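Local coordinates for mannan endo-1,6-alpha-mannosidase (Chaetomium thermophilum, PDB 6RY0), which probably acts on alpha-1,6-linked mannan as a family 76 glycosidase or transglycosidase, with a proposed role in transferring GPI-anchored glycoproteins into the fungal cell wall, at residues Y45-F50 and G390-V395; S39-A44 and V87-L92; T322-V327 and C369-K374. One frame throughout, in Å; residues are numbered along the deposited sequence.

Contact 1. Residues Y45-F50 and G390-V395; sequences YDMMLF and GEAMSV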
# COMPACT_ATOMS: atom_id res chain seq x y z
N TYR A 45 -4.49 -10.62 15.99
CA TYR A 45 -5.17 -11.91 16.11
C TYR A 45 -6.47 -11.90 15.31
O TYR A 45 -6.73 -12.81 14.53
CB TYR A 45 -5.41 -12.19 17.62
CG TYR A 45 -6.19 -13.45 17.87
CD1 TYR A 45 -7.57 -13.46 17.82
CD2 TYR A 45 -5.52 -14.65 18.16
CE1 TYR A 45 -8.26 -14.69 18.01
CE2 TYR A 45 -6.20 -15.84 18.36
CZ TYR A 45 -7.54 -15.85 18.24
OH TYR A 45 -8.25 -17.02 18.39
N ASP A 46 -7.32 -10.89 15.51
CA ASP A 46 -8.60 -10.87 14.82
C ASP A 46 -8.44 -10.77 13.32
O ASP A 46 -9.21 -11.39 12.59
CB ASP A 46 -9.49 -9.75 15.33
CG ASP A 46 -10.26 -10.12 16.59
OD1 ASP A 46 -10.14 -11.28 17.04
OD2 ASP A 46 -11.02 -9.24 17.11
N MET A 47 -7.46 -10.03 12.82
CA MET A 47 -7.24 -9.98 11.39
C MET A 47 -6.78 -11.35 10.87
O MET A 47 -7.20 -11.80 9.81
CB MET A 47 -6.21 -8.88 11.07
CG MET A 47 -5.76 -8.77 9.63
SD MET A 47 -7.10 -8.36 8.53
CE MET A 47 -6.53 -8.99 6.97
N MET A 48 -5.93 -12.03 11.63
CA MET A 48 -5.39 -13.30 11.19
C MET A 48 -6.48 -14.36 11.10
O MET A 48 -6.34 -15.29 10.32
CB MET A 48 -4.23 -13.75 12.09
CG MET A 48 -3.40 -14.94 11.63
SD MET A 48 -2.60 -14.59 10.04
CE MET A 48 -1.24 -13.50 10.08
N LEU A 49 -7.57 -14.23 11.86
CA LEU A 49 -8.67 -15.19 11.77
C LEU A 49 -9.25 -15.25 10.34
O LEU A 49 -9.83 -16.26 9.95
CB LEU A 49 -9.80 -14.86 12.74
CG LEU A 49 -9.45 -15.01 14.22
CD1 LEU A 49 -10.64 -14.50 15.06
CD2 LEU A 49 -9.12 -16.44 14.58
N PHE A 50 -9.16 -14.15 9.57
CA PHE A 50 -9.67 -14.18 8.21
C PHE A 50 -8.82 -15.03 7.27
O PHE A 50 -9.28 -15.45 6.21
CB PHE A 50 -9.73 -12.76 7.65
CG PHE A 50 -10.77 -11.89 8.30
CD1 PHE A 50 -12.09 -11.91 7.88
CD2 PHE A 50 -10.42 -11.02 9.30
CE1 PHE A 50 -13.04 -11.11 8.48
CE2 PHE A 50 -11.38 -10.23 9.92
CZ PHE A 50 -12.69 -10.28 9.51
N GLY A 390 -10.92 -6.20 5.39
CA GLY A 390 -10.27 -4.92 5.12
C GLY A 390 -10.41 -3.95 6.26
O GLY A 390 -9.47 -3.21 6.58
N GLU A 391 -11.59 -3.95 6.89
CA GLU A 391 -11.82 -3.12 8.06
C GLU A 391 -10.87 -3.50 9.19
O GLU A 391 -10.28 -2.65 9.86
CB GLU A 391 -13.28 -3.26 8.53
CG GLU A 391 -14.33 -2.76 7.54
CD GLU A 391 -14.83 -3.76 6.53
OE1 GLU A 391 -14.07 -4.67 6.11
OE2 GLU A 391 -16.00 -3.60 6.12
N ALA A 392 -10.73 -4.81 9.41
CA ALA A 392 -9.82 -5.32 10.43
C ALA A 392 -8.38 -4.93 10.12
O ALA A 392 -7.61 -4.54 11.01
CB ALA A 392 -9.97 -6.82 10.54
N MET A 393 -8.00 -5.02 8.85
CA MET A 393 -6.64 -4.66 8.43
C MET A 393 -6.38 -3.17 8.67
O MET A 393 -5.30 -2.77 9.12
CB MET A 393 -6.47 -5.00 6.95
CG MET A 393 -5.00 -4.98 6.48
SD MET A 393 -4.76 -5.13 4.70
CE MET A 393 -5.69 -6.60 4.36
N SER A 394 -7.39 -2.35 8.35
CA SER A 394 -7.24 -0.92 8.51
C SER A 394 -7.12 -0.50 9.96
O SER A 394 -6.31 0.40 10.25
CB SER A 394 -8.38 -0.18 7.79
OG SER A 394 -8.23 -0.31 6.39
N VAL A 395 -7.89 -1.10 10.87
CA VAL A 395 -7.74 -0.74 12.27
C VAL A 395 -6.39 -1.24 12.81
O VAL A 395 -5.73 -0.53 13.55
CB VAL A 395 -8.91 -1.23 13.13
CG1 VAL A 395 -8.70 -0.82 14.58
CG2 VAL A 395 -10.22 -0.66 12.58
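Met47, on helix 33-48, lays its thioether against Ala392 and Met393 of helix 389-401, and Phe50, three residues on, adds a second apolar contact. The backbones come close: the CA atoms of Met47 and Ala392 are 5.4 Å apart, a spacing allowed by the small methyl of Ala392.

Met47 buries 75 Å² against the other segment, more than any other residue here. With CG of Met47 anti to its own backbone N (chi1 174°) and the chain bent at the next torsion (chi2 63°), the thioether reaches over the opposing helix. Met47 SD sits 3.8 Å from Ala392 CB and 3.5 Å from the backbone N of Met393, the latter a close approach rather than a bond. Further out, Met47 CE meets Met393 CE at 3.6 Å. Each methionine has two modelled conformers, and the thioether distances hold for the one described.

The aromatic contribution is smaller. Phe50 brings CE2 to 3.7 Å from Ala392 CB, and that methyl therefore touches both the thioether and the ring. Within its own segment, Phe50 also meets Met47 CA at the ring edge, in the ring plane.

Polar groups are paired around this patch instead of across it. Asp46 forms a salt bridge with Arg367, and the Ser394 hydroxyl bonds to Leu321 O. On the flank, helix 76-93 supplies Tyr86 against Met47 and Thr85 against Met393.

Since the two segments share no hydrogen bond or salt bridge, the chemistry implies that their fit rests on dispersion and shape: thioether and ring pack on a methyl whose small size is consistent with the close CA spacing, joining an N-terminal helix to the last helix of the chain.

Contact 2. Residues S39-A44 and V87-L92; sequences SARTLA and VDYWHL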
# COMPACT_ATOMS: atom_id res chain seq x y z
N SER A 39 -3.66 -3.77 22.48
CA SER A 39 -4.71 -3.61 21.48
C SER A 39 -4.24 -4.09 20.11
O SER A 39 -4.95 -4.81 19.41
CB SER A 39 -5.18 -2.18 21.43
OG SER A 39 -5.87 -1.86 22.62
N ALA A 40 -3.03 -3.69 19.72
CA ALA A 40 -2.50 -4.12 18.43
C ALA A 40 -2.36 -5.64 18.36
O ALA A 40 -2.64 -6.23 17.32
CB ALA A 40 -1.16 -3.44 18.17
N ARG A 41 -1.93 -6.27 19.45
CA ARG A 41 -1.79 -7.72 19.41
C ARG A 41 -3.14 -8.39 19.23
O ARG A 41 -3.25 -9.37 18.47
CB ARG A 41 -1.10 -8.19 20.69
CG ARG A 41 -0.62 -9.59 20.62
CD ARG A 41 0.08 -10.05 21.86
NE ARG A 41 -0.85 -10.64 22.82
CZ ARG A 41 -1.43 -11.84 22.70
NH1 ARG A 41 -1.20 -12.64 21.64
NH2 ARG A 41 -2.29 -12.25 23.64
N THR A 42 -4.17 -7.88 19.88
CA THR A 42 -5.50 -8.47 19.71
C THR A 42 -6.06 -8.20 18.33
O THR A 42 -6.67 -9.09 17.72
CB THR A 42 -6.43 -7.93 20.82
OG1 THR A 42 -5.85 -8.17 22.11
CG2 THR A 42 -7.81 -8.54 20.74
N LEU A 43 -5.81 -7.01 17.81
CA LEU A 43 -6.23 -6.69 16.44
C LEU A 43 -5.49 -7.57 15.44
O LEU A 43 -6.06 -7.98 14.40
CB LEU A 43 -5.98 -5.21 16.15
CG LEU A 43 -6.96 -4.27 16.84
CD1 LEU A 43 -6.36 -2.88 16.93
CD2 LEU A 43 -8.28 -4.25 16.13
N ALA A 44 -4.22 -7.88 15.70
CA ALA A 44 -3.45 -8.75 14.82
C ALA A 44 -4.05 -10.16 14.83
O ALA A 44 -4.08 -10.84 13.80
CB ALA A 44 -1.98 -8.75 15.21
N VAL A 87 4.28 -7.12 8.18
CA VAL A 87 5.68 -6.70 8.24
C VAL A 87 5.80 -5.42 9.07
O VAL A 87 6.68 -5.29 9.93
CB VAL A 87 6.22 -6.51 6.81
CG1 VAL A 87 7.60 -5.86 6.82
CG2 VAL A 87 6.29 -7.86 6.08
N ASP A 88 4.89 -4.47 8.83
CA ASP A 88 4.84 -3.25 9.64
C ASP A 88 4.48 -3.56 11.10
O ASP A 88 5.08 -2.99 12.01
CB ASP A 88 3.89 -2.20 9.06
CG ASP A 88 4.59 -1.12 8.29
OD1 ASP A 88 5.81 -0.89 8.47
OD2 ASP A 88 3.86 -0.45 7.50
N TYR A 89 3.51 -4.44 11.32
CA TYR A 89 3.10 -4.80 12.69
C TYR A 89 4.30 -5.25 13.51
O TYR A 89 4.51 -4.77 14.64
CB TYR A 89 2.02 -5.87 12.65
CG TYR A 89 1.72 -6.46 14.01
CD1 TYR A 89 0.99 -5.77 14.94
CD2 TYR A 89 2.21 -7.71 14.36
CE1 TYR A 89 0.76 -6.31 16.22
CE2 TYR A 89 2.00 -8.25 15.62
CZ TYR A 89 1.30 -7.52 16.55
OH TYR A 89 1.09 -7.97 17.83
N TRP A 90 5.10 -6.17 12.97
CA TRP A 90 6.26 -6.64 13.70
C TRP A 90 7.26 -5.51 13.93
O TRP A 90 7.84 -5.38 15.01
CB TRP A 90 6.90 -7.82 12.96
CG TRP A 90 8.29 -8.10 13.42
CD1 TRP A 90 8.71 -8.73 14.56
CD2 TRP A 90 9.48 -7.70 12.73
NE1 TRP A 90 10.08 -8.76 14.60
CE2 TRP A 90 10.58 -8.12 13.49
CE3 TRP A 90 9.70 -6.99 11.54
CZ2 TRP A 90 11.91 -7.87 13.09
CZ3 TRP A 90 11.00 -6.74 11.16
CH2 TRP A 90 12.08 -7.18 11.91
N HIS A 91 7.50 -4.69 12.90
CA HIS A 91 8.41 -3.57 13.01
C HIS A 91 8.01 -2.60 14.12
O HIS A 91 8.86 -2.02 14.79
CB HIS A 91 8.46 -2.89 11.65
CG HIS A 91 9.19 -1.59 11.57
ND1 HIS A 91 10.55 -1.49 11.72
CD2 HIS A 91 8.75 -0.36 11.25
CE1 HIS A 91 10.91 -0.23 11.51
NE2 HIS A 91 9.84 0.49 11.23
N LEU A 92 6.71 -2.35 14.24
CA LEU A 92 6.16 -1.35 15.15
C LEU A 92 6.03 -1.87 16.57
O LEU A 92 6.12 -1.11 17.53
CB LEU A 92 4.79 -0.90 14.63
CG LEU A 92 4.90 0.00 13.39
CD1 LEU A 92 3.62 -0.02 12.59
CD2 LEU A 92 5.28 1.40 13.75
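Tyr89 packs against Ala40, Arg41 and Ala44 in a buried contact between two nearly antiparallel helices, 33-48 and 76-93, which follow one another in the chain. The local axes stay 11.5 Å apart at closest approach, with 158° between their N-to-C directions, and one aromatic side chain bridges that wide gap.

The ring is placed by CG lying anti to the backbone N of Tyr89 (chi1 170°), which sends it across to the facing helix. Ala44 CB sits over one face in a CH-pi contact, displaced toward the ring's edge, 3.9 Å from the centroid of the Tyr89 ring and 18° off its normal. Ala40 CB instead meets the ring at its edge, in plane, 4.0 Å from Tyr89 CE1. In the (alpha/alpha)6 barrel of glycosyl hydrolase family 76, this contact joins two successive helices; here the small side chains of Ala40 and Ala44 let the ring come close. Farther out, Tyr89 OH lies 3.3 Å from Arg41 CA, while the arginine chain, in the conformer described, leads its guanidinium away from the interface.

The hydroxyl of Tyr89 finds its polar partner elsewhere, in a hydrogen bond with Asp95 OD2. With a leucine in place of Tyr89, Asp95 would probably lose that mate and the Ala44 methyl its aromatic face. Beside this patch, Ala44 O is hydrogen-bonded to Tyr86 OH, and Ser400 of helix 389-401 touches Tyr89 as well.

Contact 3. Residues T322-V327 and C369-K374; sequences TFKGYV and CGFYWK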
# COMPACT_ATOMS: atom_id res chain seq x y z
N THR A 322 -9.79 -1.03 2.51
CA THR A 322 -8.41 -1.14 2.96
C THR A 322 -7.65 0.18 2.92
O THR A 322 -6.58 0.29 3.50
CB THR A 322 -7.61 -2.15 2.13
OG1 THR A 322 -7.35 -1.62 0.83
CG2 THR A 322 -8.31 -3.47 2.02
N PHE A 323 -8.17 1.18 2.21
CA PHE A 323 -7.30 2.32 1.88
C PHE A 323 -6.88 3.10 3.11
O PHE A 323 -5.73 3.53 3.21
CB PHE A 323 -7.95 3.25 0.86
CG PHE A 323 -8.24 2.67 -0.50
CD1 PHE A 323 -7.67 1.46 -0.95
CD2 PHE A 323 -9.08 3.35 -1.38
CE1 PHE A 323 -7.95 0.96 -2.21
CE2 PHE A 323 -9.35 2.86 -2.63
CZ PHE A 323 -8.80 1.66 -3.05
N LYS A 324 -7.81 3.32 4.04
CA LYS A 324 -7.49 4.18 5.18
C LYS A 324 -6.39 3.55 6.06
O LYS A 324 -5.65 4.28 6.72
CB LYS A 324 -8.75 4.59 5.95
CG LYS A 324 -9.56 3.42 6.49
CD LYS A 324 -10.80 3.89 7.26
CE LYS A 324 -11.71 4.77 6.45
NZ LYS A 324 -13.06 4.94 7.08
N GLY A 325 -6.25 2.23 6.07
CA GLY A 325 -5.13 1.63 6.77
C GLY A 325 -3.79 2.00 6.17
O GLY A 325 -2.81 2.27 6.87
N TYR A 326 -3.71 1.96 4.83
CA TYR A 326 -2.49 2.40 4.13
C TYR A 326 -2.20 3.86 4.43
O TYR A 326 -1.05 4.25 4.65
CB TYR A 326 -2.59 2.24 2.61
CG TYR A 326 -3.16 0.92 2.18
CD1 TYR A 326 -2.95 -0.25 2.90
CD2 TYR A 326 -3.92 0.83 1.04
CE1 TYR A 326 -3.51 -1.45 2.51
CE2 TYR A 326 -4.47 -0.38 0.62
CZ TYR A 326 -4.27 -1.50 1.36
OH TYR A 326 -4.85 -2.72 1.03
N VAL A 327 -3.24 4.70 4.45
CA VAL A 327 -3.06 6.12 4.76
C VAL A 327 -2.34 6.27 6.09
O VAL A 327 -1.36 7.00 6.22
CB VAL A 327 -4.41 6.86 4.74
CG1 VAL A 327 -4.22 8.28 5.23
CG2 VAL A 327 -5.03 6.82 3.37
N CYS A 369 -14.55 -4.92 14.34
CA CYS A 369 -14.30 -3.61 13.74
C CYS A 369 -15.08 -3.41 12.45
O CYS A 369 -15.06 -4.24 11.54
CB CYS A 369 -12.81 -3.45 13.43
SG CYS A 369 -11.72 -3.35 14.87
N GLY A 370 -15.70 -2.24 12.36
CA GLY A 370 -16.27 -1.75 11.12
C GLY A 370 -15.40 -0.68 10.49
O GLY A 370 -14.23 -0.48 10.84
N PHE A 371 -16.00 -0.01 9.50
CA PHE A 371 -15.33 0.91 8.61
C PHE A 371 -15.62 2.36 8.88
O PHE A 371 -14.83 3.24 8.49
CB PHE A 371 -15.78 0.62 7.18
CG PHE A 371 -15.09 1.45 6.13
CD1 PHE A 371 -13.73 1.30 5.89
CD2 PHE A 371 -15.80 2.37 5.37
CE1 PHE A 371 -13.10 2.03 4.91
CE2 PHE A 371 -15.16 3.10 4.38
CZ PHE A 371 -13.81 2.94 4.17
N TYR A 372 -16.78 2.66 9.46
CA TYR A 372 -17.33 4.02 9.44
C TYR A 372 -16.87 4.74 10.69
O TYR A 372 -17.65 5.08 11.61
CB TYR A 372 -18.87 3.96 9.27
CG TYR A 372 -19.25 3.33 7.92
CD1 TYR A 372 -19.33 1.96 7.79
CD2 TYR A 372 -19.47 4.11 6.80
CE1 TYR A 372 -19.61 1.37 6.58
CE2 TYR A 372 -19.76 3.53 5.58
CZ TYR A 372 -19.82 2.16 5.47
OH TYR A 372 -20.11 1.61 4.25
N TRP A 373 -15.56 5.00 10.74
CA TRP A 373 -14.95 5.53 11.95
C TRP A 373 -15.49 6.91 12.30
O TRP A 373 -15.82 7.19 13.46
CB TRP A 373 -13.43 5.57 11.81
CG TRP A 373 -12.77 4.27 11.45
CD1 TRP A 373 -13.33 3.03 11.37
CD2 TRP A 373 -11.40 4.13 11.09
NE1 TRP A 373 -12.38 2.11 10.97
CE2 TRP A 373 -11.18 2.76 10.79
CE3 TRP A 373 -10.32 5.01 11.01
CZ2 TRP A 373 -9.94 2.25 10.41
CZ3 TRP A 373 -9.08 4.51 10.63
CH2 TRP A 373 -8.91 3.14 10.34
N LYS A 374 -15.56 7.79 11.31
CA LYS A 374 -16.04 9.14 11.57
C LYS A 374 -17.44 9.13 12.18
O LYS A 374 -17.73 9.95 13.05
CB LYS A 374 -16.01 9.95 10.29
CG LYS A 374 -16.56 11.40 10.44
CD LYS A 374 -15.80 12.31 11.45
CE LYS A 374 -16.41 13.71 11.57
NZ LYS A 374 -17.65 13.86 12.36
O HOH W 1 -14.04 7.07 8.93
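Lys324 reaches from helix 323-337 across to Phe371 and Trp373, in the loop that precedes helix 389-401. From CB, directed toward that loop, the chain starts in the crowded position, with CG between the backbone N and the carbonyl carbon. CG then lies 3.9 Å from Trp373 CH2, the first contact with the indole. CD sits squarely above the same face, 3.5 Å from the centroid of the Trp373 six-membered ring and only 6° off its normal, a well-aligned CH-pi contact. A bend at chi3 (56°) turns the chain toward the other ring, where CE packs 3.4 Å from Phe371 CE1.

The ammonium is gripped at its tip. NZ lies over the centre of the Phe371 ring, 3.6 Å from its centroid, in a cation-pi interaction; a longer one reaches the five-membered ring of Trp373. NZ also donates to Phe371 O at 2.8 Å, nearly along the C=O axis (168°). Water 1 accepts from Lys324 NZ at 3.0 Å and also from the backbone N of Lys374, and Glu310 adds a salt bridge. The charge, buried as it is, is thus likely to be well compensated.

The platform is held too: Trp373 NE1 bonds to Gly370 O at 3.2 Å, a bent bond with the acceptor in the indole plane, and the Cys360-Cys369 disulfide anchors the start of the segment. The arrangement is a cation-pi interaction of one lysine with two aromatic faces, joined by a hydrogen bond to a backbone carbonyl, tying an irregular loop to a helix of the family 76 domain.

Helix 389-401 links the three contacts. Contacts 1 and 2 share helix 33-48, have centres about 10 Å apart, and meet where Val395 CG1 packs 3.8 Å from Leu43 CD2. The same valine faces contact 3, its CG2 lying 3.6 Å from Trp373 CZ2. Contacts 1 and 3 (centres about 11 Å apart) are also joined by a probable, weak hydrogen bond, Gly325 N to Ser394 OG (3.2 Å). Contacts 2 and 3 touch at Leu43 CD2 and Cys369 SG (3.8 Å). Contact 1 approaches the calcium site: the Phe50 side chain is about 7 Å from that of the ligand Asp73. In contact 3, that of Phe371 is about 12 Å from that of ligand His385.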